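Transcriptional regulator, MarR family (Silicibacter pomeroyi DSS-3, PDB 3BOQ) probably binds DNA as a dimeric transcription factor of the MarR family, whose members carry winged helix-turn-helix domains. Local coordinates at the interface of chains A and B. Sequence-based numbering; all coordinates share one arbitrary frame. Chains: chain A/B, Transcriptional regulator, MarR family.

The interface of chains A and B. Residues chain A 20, 23-24, 27, 134, 138-139, 141-142, 146; chain B 20, 23-24, 142, 145-146, 149.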
ATOM      1  N   LEU A  20      -9.175  -0.213 -10.896  1.00 67.94           N
ATOM      2  CA  LEU A  20      -7.934  -0.943 -10.703  1.00 66.74           C
ATOM      3  C   LEU A  20      -7.271  -0.487  -9.424  1.00 66.93           C
ATOM      4  O   LEU A  20      -6.918  -1.286  -8.567  1.00 68.51           O
ATOM      5  CB  LEU A  20      -6.994  -0.693 -11.883  1.00 66.46           C
ATOM      6  CG  LEU A  20      -5.565  -1.202 -11.650  1.00 66.29           C
ATOM      7  CD1 LEU A  20      -5.574  -2.727 -11.519  1.00 60.69           C
ATOM      8  CD2 LEU A  20      -4.588  -0.706 -12.741  1.00 66.18           C
ATOM      9  N   ASN A  23      -9.122  -1.540  -6.282  1.00 65.47           N
ATOM     10  CA  ASN A  23      -8.867  -2.980  -6.094  1.00 65.12           C
ATOM     11  C   ASN A  23      -7.504  -3.244  -5.483  1.00 64.84           C
ATOM     12  O   ASN A  23      -7.398  -4.058  -4.601  1.00 65.00           O
ATOM     13  CB  ASN A  23      -9.011  -3.776  -7.402  1.00 64.86           C
ATOM     14  CG  ASN A  23     -10.458  -4.089  -7.748  1.00 64.87           C
ATOM     15  OD1 ASN A  23     -11.286  -4.234  -6.865  1.00 68.60           O
ATOM     16  ND2 ASN A  23     -10.765  -4.188  -9.029  1.00 62.18           N
ATOM     17  N   ILE A  24      -6.468  -2.567  -5.973  1.00 65.90           N
ATOM     18  CA  ILE A  24      -5.124  -2.689  -5.433  1.00 65.75           C
ATOM     19  C   ILE A  24      -5.140  -2.284  -3.981  1.00 66.05           C
ATOM     20  O   ILE A  24      -4.682  -3.031  -3.139  1.00 67.39           O
ATOM     21  CB  ILE A  24      -4.118  -1.791  -6.172  1.00 66.77           C
ATOM     22  CG1 ILE A  24      -3.940  -2.218  -7.643  1.00 66.89           C
ATOM     23  CG2 ILE A  24      -2.722  -1.837  -5.497  1.00 65.57           C
ATOM     24  CD1 ILE A  24      -3.082  -3.515  -7.720  1.00 72.92           C
ATOM     25  N   LEU A  27      -7.101  -5.039  -1.798  1.00 68.22           N
ATOM     26  CA  LEU A  27      -6.355  -6.277  -1.569  1.00 68.55           C
ATOM     27  C   LEU A  27      -5.089  -6.061  -0.700  1.00 69.60           C
ATOM     28  O   LEU A  27      -4.791  -6.860   0.176  1.00 68.37           O
ATOM     29  CB  LEU A  27      -6.003  -6.932  -2.898  1.00 67.92           C
ATOM     30  CG  LEU A  27      -5.226  -8.257  -2.864  1.00 68.01           C
ATOM     31  CD1 LEU A  27      -5.889  -9.309  -2.001  1.00 65.42           C
ATOM     32  CD2 LEU A  27      -5.131  -8.770  -4.270  1.00 66.20           C
ATOM     33  N   VAL A 134      -8.282 -18.608  -2.287  1.00 54.07           N
ATOM     34  CA  VAL A 134      -7.985 -17.963  -3.548  1.00 54.54           C
ATOM     35  C   VAL A 134      -7.432 -18.991  -4.554  1.00 56.18           C
ATOM     36  O   VAL A 134      -6.447 -19.708  -4.276  1.00 55.87           O
ATOM     37  CB  VAL A 134      -6.956 -16.816  -3.306  1.00 54.39           C
ATOM     38  CG1 VAL A 134      -6.548 -16.147  -4.605  1.00 52.00           C
ATOM     39  CG2 VAL A 134      -7.514 -15.782  -2.280  1.00 52.76           C
ATOM     40  N   ASP A 138      -6.837 -17.264 -10.577  1.00 65.98           N
ATOM     41  CA  ASP A 138      -6.984 -15.812 -10.282  1.00 66.53           C
ATOM     42  C   ASP A 138      -5.650 -15.136  -9.971  1.00 67.28           C
ATOM     43  O   ASP A 138      -5.405 -13.993 -10.384  1.00 67.53           O
ATOM     44  CB  ASP A 138      -7.909 -15.580  -9.094  1.00 66.73           C
ATOM     45  CG  ASP A 138      -9.363 -15.570  -9.476  1.00 70.09           C
ATOM     46  OD1 ASP A 138      -9.651 -15.566 -10.698  1.00 73.93           O
ATOM     47  OD2 ASP A 138     -10.233 -15.549  -8.565  1.00 70.38           O
HETATM   48  N   MSE A 139      -4.799 -15.850  -9.243  1.00 67.34           N
HETATM   49  CA  MSE A 139      -3.458 -15.391  -8.889  1.00 69.95           C
HETATM   50  C   MSE A 139      -2.518 -15.344 -10.069  1.00 68.11           C
HETATM   51  O   MSE A 139      -1.790 -14.392 -10.201  1.00 69.14           O
HETATM   52  CB  MSE A 139      -2.828 -16.280  -7.817  1.00 67.57           C
HETATM   53  CG  MSE A 139      -3.550 -16.217  -6.553  1.00 69.66           C
HETATM   54 SE   MSE A 139      -2.513 -16.935  -5.108  1.00 79.47          SE
HETATM   55  CE  MSE A 139      -2.194 -18.816  -5.651  1.00 72.40           C
ATOM     56  N   GLU A 141      -3.432 -15.037 -13.271  1.00 68.06           N
ATOM     57  CA  GLU A 141      -3.908 -13.980 -14.161  1.00 69.47           C
ATOM     58  C   GLU A 141      -3.694 -12.561 -13.627  1.00 69.55           C
ATOM     59  O   GLU A 141      -3.337 -11.686 -14.405  1.00 70.75           O
ATOM     60  CB  GLU A 141      -5.389 -14.182 -14.540  1.00 68.97           C
ATOM     61  CG  GLU A 141      -5.605 -15.218 -15.655  1.00 71.13           C
ATOM     62  CD  GLU A 141      -6.975 -15.871 -15.587  1.00 73.40           C
ATOM     63  OE1 GLU A 141      -7.781 -15.453 -14.723  1.00 75.80           O
ATOM     64  OE2 GLU A 141      -7.241 -16.795 -16.391  1.00 73.51           O
ATOM     65  N   ALA A 142      -3.932 -12.326 -12.330  1.00 69.52           N
ATOM     66  CA  ALA A 142      -3.604 -11.028 -11.700  1.00 69.12           C
ATOM     67  C   ALA A 142      -2.124 -10.710 -11.895  1.00 68.99           C
ATOM     68  O   ALA A 142      -1.753  -9.621 -12.258  1.00 69.68           O
ATOM     69  CB  ALA A 142      -3.915 -11.042 -10.195  1.00 68.26           C
ATOM     70  N   LEU A 146      -0.503  -7.765 -13.840  1.00 68.07           N
ATOM     71  CA  LEU A 146       0.218  -6.758 -13.050  1.00 67.80           C
ATOM     72  C   LEU A 146       1.636  -6.542 -13.537  1.00 67.83           C
ATOM     73  O   LEU A 146       2.085  -5.416 -13.530  1.00 69.02           O
ATOM     74  CB  LEU A 146       0.213  -7.063 -11.558  1.00 66.95           C
ATOM     75  CG  LEU A 146      -1.130  -6.963 -10.843  1.00 66.60           C
ATOM     76  CD1 LEU A 146      -0.980  -7.470  -9.401  1.00 65.14           C
ATOM     77  CD2 LEU A 146      -1.694  -5.565 -10.874  1.00 65.51           C
TER
ATOM     78  N   LEU B  20       2.607 -12.880  -6.614  1.00 56.05           N
ATOM     79  CA  LEU B  20       1.431 -12.023  -6.650  1.00 55.61           C
ATOM     80  C   LEU B  20       1.563 -10.851  -5.692  1.00 55.47           C
ATOM     81  O   LEU B  20       1.389  -9.714  -6.079  1.00 55.45           O
ATOM     82  CB  LEU B  20       0.143 -12.833  -6.327  1.00 55.81           C
ATOM     83  CG  LEU B  20      -1.080 -11.947  -6.001  1.00 56.27           C
ATOM     84  CD1 LEU B  20      -1.567 -11.252  -7.273  1.00 56.34           C
ATOM     85  CD2 LEU B  20      -2.211 -12.694  -5.302  1.00 55.10           C
ATOM     86  N   ASN B  23       4.123  -8.335  -6.601  1.00 56.36           N
ATOM     87  CA  ASN B  23       3.551  -7.485  -7.674  1.00 56.69           C
ATOM     88  C   ASN B  23       2.565  -6.425  -7.190  1.00 57.14           C
ATOM     89  O   ASN B  23       2.582  -5.304  -7.662  1.00 57.62           O
ATOM     90  CB  ASN B  23       2.895  -8.322  -8.763  1.00 55.93           C
ATOM     91  CG  ASN B  23       3.915  -8.956  -9.667  1.00 57.31           C
ATOM     92  OD1 ASN B  23       5.015  -8.429  -9.819  1.00 58.60           O
ATOM     93  ND2 ASN B  23       3.571 -10.087 -10.277  1.00 56.86           N
ATOM     94  N   ILE B  24       1.712  -6.789  -6.244  1.00 57.45           N
ATOM     95  CA  ILE B  24       0.815  -5.856  -5.668  1.00 58.49           C
ATOM     96  C   ILE B  24       1.573  -4.769  -4.942  1.00 59.08           C
ATOM     97  O   ILE B  24       1.268  -3.604  -5.090  1.00 60.47           O
ATOM     98  CB  ILE B  24      -0.123  -6.537  -4.695  1.00 58.70           C
ATOM     99  CG1 ILE B  24      -1.137  -7.381  -5.462  1.00 58.83           C
ATOM    100  CG2 ILE B  24      -0.795  -5.506  -3.829  1.00 56.63           C
ATOM    101  CD1 ILE B  24      -1.799  -8.418  -4.601  1.00 61.48           C
ATOM    102  N   ALA B 142      -6.245  -7.294 -14.867  1.00 70.94           N
ATOM    103  CA  ALA B 142      -5.789  -7.168 -13.480  1.00 69.78           C
ATOM    104  C   ALA B 142      -7.023  -6.985 -12.597  1.00 69.73           C
ATOM    105  O   ALA B 142      -7.240  -7.719 -11.638  1.00 69.72           O
ATOM    106  CB  ALA B 142      -4.868  -5.970 -13.325  1.00 69.38           C
ATOM    107  N   ALA B 145      -9.269 -10.133 -12.253  1.00 66.90           N
ATOM    108  CA  ALA B 145      -8.577 -11.108 -11.410  1.00 66.98           C
ATOM    109  C   ALA B 145      -8.555 -10.676  -9.936  1.00 66.66           C
ATOM    110  O   ALA B 145      -8.866 -11.456  -9.069  1.00 66.81           O
ATOM    111  CB  ALA B 145      -7.167 -11.399 -11.940  1.00 66.22           C
ATOM    112  N   LEU B 146      -8.237  -9.418  -9.647  1.00 67.39           N
ATOM    113  CA  LEU B 146      -8.189  -8.964  -8.246  1.00 66.81           C
ATOM    114  C   LEU B 146      -9.564  -9.013  -7.559  1.00 68.50           C
ATOM    115  O   LEU B 146      -9.658  -9.373  -6.382  1.00 68.53           O
ATOM    116  CB  LEU B 146      -7.622  -7.575  -8.164  1.00 65.56           C
ATOM    117  CG  LEU B 146      -6.188  -7.348  -8.620  1.00 64.75           C
ATOM    118  CD1 LEU B 146      -5.925  -5.833  -8.611  1.00 58.70           C
ATOM    119  CD2 LEU B 146      -5.147  -8.102  -7.760  1.00 59.75           C
ATOM    120  N   ILE B 149     -10.078 -12.591  -6.603  1.00 67.83           N
ATOM    121  CA  ILE B 149      -9.306 -12.808  -5.369  1.00 66.78           C
ATOM    122  C   ILE B 149     -10.037 -12.277  -4.131  1.00 67.66           C
ATOM    123  O   ILE B 149     -10.229 -13.005  -3.163  1.00 67.63           O
ATOM    124  CB  ILE B 149      -7.901 -12.182  -5.477  1.00 66.17           C
ATOM    125  CG1 ILE B 149      -7.082 -12.927  -6.542  1.00 65.14           C
ATOM    126  CG2 ILE B 149      -7.158 -12.263  -4.149  1.00 65.36           C
ATOM    127  CD1 ILE B 149      -5.732 -12.335  -6.835  1.00 62.47           C
TER
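At the centre of this patch A:Leu27 and B:Leu146 cross at about a right angle, their CD2 methyls 3.6 Å apart. The elements involved are those by which MarR-family winged helix-turn-helix proteins characteristically dimerise: here the N-terminal helix 12-43 and the C-terminal helix (136-152 in A, 136-153 in B), packed across a two-fold axis. With CG anti to the backbone N (chi1 -179°), A:Leu27 also turns CD2 onto the B:Ile24 CD1 methyl at 3.4 Å, while its other branch, CD1, meets B:Ile149 CG2. B:Leu146 has CG beside its backbone N (chi1 -63°) and straddles further neighbours: CD2 also nears A:Ala142 CB, and CD1 reaches the A:Ile24 CD1 methyl at 3.8 Å and the aliphatic CB of A:Asn23. Its two-fold twin, A:Leu146, crosses B:Ile24 obliquely, its CD1 lying 3.9 Å from B:Ile24 CG1.

Small residues bring the C-terminal helices together. B:Ala145 CB sits 3.4 Å from the backbone N of A:Ala142 and also abuts A:Asp138 O, so a methyl rests directly on the opposing main chain. A:Ala142 CB in turn meets B:Leu20 CD1, whose other methyl, CD2, touches CG of the selenomethionine A:Met139, the two side chains crossing at about a right angle.

Toward the rim, B:Ile149 packs CG1 3.8 Å from A:Val134 CG1 and equally near A:Asp138 CB. Its chain is extended beyond CG1 (chi2 175°), which puts CD1 toward A:Ala142 CB. An alanine here would remove CG1, CG2 and CD1 and would probably loosen the packing among A:Val134, A:Leu27 and A:Asp138. The A:Asp138 carboxylate marks the polar edge; its OD2 stays 3.6 Å from B:Ile149 N, too far for a hydrogen bond.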